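Local coordinates for [Ribosomal protein bS18]-alanine N-acetyltransferase (Escherichia coli O157:H7, PDB 5ISV) that probably acetylates the N-terminal alanine of ribosomal protein bS18, using acetyl-CoA as the acetyl donor in a GNAT-type reaction, at residues 12-20 / 49-57. Residues are numbered along the deposited sequence; the frame is centred on the assembly and turned at random.
Sequences LPAAYHIEQ and GKMAAFAIT
A buried carboxylate meets the rim of an aromatic ring: Glu19 OE1 lies 3.4 Å from Phe54 CZ, in the plane of the ring. The glutamate gets there with CG anti to the backbone N and a bend at chi2, and its carboxylate is turned 45° from the ring. The same ring carries a methyl group over one face, Ala15 CB standing 4.1 Å from the centroid and 27° off the normal, which meets the geometry of a CH-pi contact. Ala15 O also approaches the ring, 3.3 Å from Phe54 CE2, while Ile18 CG2 reaches that carbon obliquely at 3.8 Å.

Ala52 and Ala53, the two residues just before Phe54, form a classic beta bulge opposite Leu45 of the neighbouring strand 43-47. On the N-terminal side of the bulge Met51 also points toward the helix. A chain extended as far as the sulfur carries SD to 3.7 Å from Ala15 N, and the final bend at chi3 sets CE against Ala14 CB at 3.5 Å. Ile18 CD1 fills the angle between the methionine and its own strand, touching Met51 CG at 3.6 Å as well as Met51 O.

The axes of helix 12-20 and strand 50-57 cross at -96°, the helix packing on one face of the GNAT sheet; Ala52 and Ala53 turn their side chains away from it, onto helix 80-94. Phe32 of helix 29-34 adds an edge-to-face partner to Phe54.

No hydrogen bond joins the two segments, and most of their contacts are apolar. The buried Glu19 is satisfied elsewhere: Asn68 ND2 donates an N-H to OE1 and the backbone N of Trp27 one to OE2, with His23 ND1 a further hydrogen-bond partner of OE2. This setting would probably favour an ionised carboxylate, and the partly positive ring edge of Phe54 would be compatible with such a charge.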
# COMPACT_ATOMS: atom_id res chain seq x y z
N LEU A 12 -2.33 -7.77 -13.78
CA LEU A 12 -2.53 -6.32 -13.82
C LEU A 12 -3.90 -5.92 -14.42
O LEU A 12 -4.53 -5.03 -13.92
CB LEU A 12 -1.34 -5.56 -14.44
CG LEU A 12 -0.03 -5.64 -13.64
CD1 LEU A 12 1.07 -5.00 -14.45
CD2 LEU A 12 -0.15 -4.95 -12.28
N PRO A 13 -4.42 -6.65 -15.44
CA PRO A 13 -5.77 -6.27 -15.89
C PRO A 13 -6.86 -6.39 -14.78
O PRO A 13 -7.73 -5.53 -14.66
CB PRO A 13 -6.04 -7.24 -17.05
CG PRO A 13 -4.69 -7.65 -17.50
CD PRO A 13 -3.83 -7.70 -16.28
N ALA A 14 -6.80 -7.46 -13.98
CA ALA A 14 -7.70 -7.57 -12.86
C ALA A 14 -7.49 -6.44 -11.85
O ALA A 14 -8.48 -5.90 -11.32
CB ALA A 14 -7.61 -8.95 -12.20
N ALA A 15 -6.24 -6.03 -11.61
CA ALA A 15 -6.00 -4.95 -10.66
C ALA A 15 -6.56 -3.64 -11.20
O ALA A 15 -7.17 -2.88 -10.45
CB ALA A 15 -4.54 -4.83 -10.27
N TYR A 16 -6.32 -3.37 -12.50
CA TYR A 16 -6.90 -2.18 -13.16
C TYR A 16 -8.44 -2.09 -13.04
O TYR A 16 -9.00 -1.04 -12.79
CB TYR A 16 -6.45 -2.12 -14.65
CG TYR A 16 -7.08 -1.00 -15.43
CD1 TYR A 16 -6.51 0.25 -15.41
CD2 TYR A 16 -8.26 -1.18 -16.20
CE1 TYR A 16 -7.05 1.31 -16.12
CE2 TYR A 16 -8.83 -0.12 -16.91
CZ TYR A 16 -8.21 1.14 -16.86
OH TYR A 16 -8.74 2.22 -17.56
N HIS A 17 -9.11 -3.23 -13.22
CA HIS A 17 -10.56 -3.31 -13.09
C HIS A 17 -11.02 -2.90 -11.65
O HIS A 17 -11.97 -2.15 -11.49
CB HIS A 17 -11.01 -4.76 -13.48
CG HIS A 17 -12.48 -5.03 -13.36
ND1 HIS A 17 -13.41 -4.56 -14.26
CD2 HIS A 17 -13.18 -5.73 -12.43
CE1 HIS A 17 -14.62 -4.99 -13.92
NE2 HIS A 17 -14.51 -5.68 -12.80
N ILE A 18 -10.30 -3.36 -10.64
CA ILE A 18 -10.56 -2.92 -9.25
C ILE A 18 -10.36 -1.41 -9.08
O ILE A 18 -11.18 -0.72 -8.51
CB ILE A 18 -9.70 -3.73 -8.26
CG1 ILE A 18 -10.19 -5.19 -8.24
CG2 ILE A 18 -9.74 -3.13 -6.86
CD1 ILE A 18 -9.37 -6.14 -7.42
N GLU A 19 -9.25 -0.93 -9.61
CA GLU A 19 -8.94 0.49 -9.51
C GLU A 19 -10.08 1.40 -10.09
O GLU A 19 -10.43 2.41 -9.45
CB GLU A 19 -7.62 0.72 -10.23
CG GLU A 19 -7.15 2.17 -10.28
CD GLU A 19 -6.50 2.63 -8.99
OE1 GLU A 19 -6.25 1.82 -8.11
OE2 GLU A 19 -6.24 3.85 -8.87
N GLN A 20 -10.68 1.01 -11.23
CA GLN A 20 -11.83 1.74 -11.80
C GLN A 20 -13.07 1.78 -10.94
O GLN A 20 -13.85 2.74 -10.95
CB GLN A 20 -12.25 1.12 -13.15
CG GLN A 20 -11.19 1.06 -14.20
CD GLN A 20 -10.28 2.26 -14.22
OE1 GLN A 20 -10.71 3.40 -14.44
NE2 GLN A 20 -9.01 2.01 -13.92
N GLY A 49 -11.94 -17.05 -5.55
CA GLY A 49 -11.50 -17.11 -6.92
C GLY A 49 -11.41 -15.81 -7.66
O GLY A 49 -10.89 -15.79 -8.82
N LYS A 50 -11.87 -14.71 -7.05
CA LYS A 50 -11.87 -13.42 -7.73
C LYS A 50 -10.90 -12.48 -7.00
O LYS A 50 -10.85 -12.43 -5.75
CB LYS A 50 -13.27 -12.80 -7.66
CG LYS A 50 -14.35 -13.70 -8.24
CD LYS A 50 -14.14 -13.91 -9.72
CE LYS A 50 -15.27 -14.74 -10.30
NZ LYS A 50 -15.26 -14.62 -11.77
N MET A 51 -10.09 -11.72 -7.76
CA MET A 51 -9.26 -10.73 -7.09
C MET A 51 -10.15 -9.72 -6.37
O MET A 51 -11.09 -9.21 -6.97
CB MET A 51 -8.39 -10.03 -8.10
CG MET A 51 -7.32 -9.15 -7.40
SD MET A 51 -6.33 -8.08 -8.48
CE MET A 51 -5.46 -9.31 -9.44
N ALA A 52 -9.84 -9.48 -5.09
CA ALA A 52 -10.62 -8.57 -4.28
C ALA A 52 -9.86 -7.29 -3.84
O ALA A 52 -10.48 -6.27 -3.55
CB ALA A 52 -11.14 -9.32 -3.07
N ALA A 53 -8.54 -7.37 -3.79
CA ALA A 53 -7.71 -6.21 -3.40
C ALA A 53 -6.30 -6.40 -3.94
O ALA A 53 -5.87 -7.50 -4.25
CB ALA A 53 -7.71 -6.09 -1.88
N PHE A 54 -5.57 -5.28 -4.05
CA PHE A 54 -4.15 -5.35 -4.43
C PHE A 54 -3.38 -4.22 -3.71
O PHE A 54 -3.99 -3.27 -3.27
CB PHE A 54 -3.96 -5.17 -5.95
CG PHE A 54 -4.37 -3.83 -6.46
CD1 PHE A 54 -3.47 -2.74 -6.39
CD2 PHE A 54 -5.62 -3.58 -6.98
CE1 PHE A 54 -3.88 -1.51 -6.79
CE2 PHE A 54 -6.01 -2.35 -7.40
CZ PHE A 54 -5.12 -1.29 -7.31
N ALA A 55 -2.08 -4.46 -3.62
CA ALA A 55 -1.16 -3.44 -3.02
C ALA A 55 0.10 -3.43 -3.86
O ALA A 55 0.74 -4.43 -4.10
CB ALA A 55 -0.84 -3.80 -1.60
N ILE A 56 0.50 -2.21 -4.25
CA ILE A 56 1.68 -1.97 -5.12
C ILE A 56 2.72 -1.25 -4.25
O ILE A 56 2.47 -0.13 -3.78
CB ILE A 56 1.27 -1.08 -6.29
CG1 ILE A 56 0.08 -1.54 -7.07
CG2 ILE A 56 2.47 -0.82 -7.23
CD1 ILE A 56 0.24 -2.87 -7.71
N THR A 57 3.89 -1.87 -4.11
CA THR A 57 4.92 -1.35 -3.21
C THR A 57 6.27 -1.43 -3.88
O THR A 57 6.63 -2.47 -4.41
CB THR A 57 4.98 -2.17 -1.90
OG1 THR A 57 3.70 -2.13 -1.26
CG2 THR A 57 6.03 -1.65 -0.90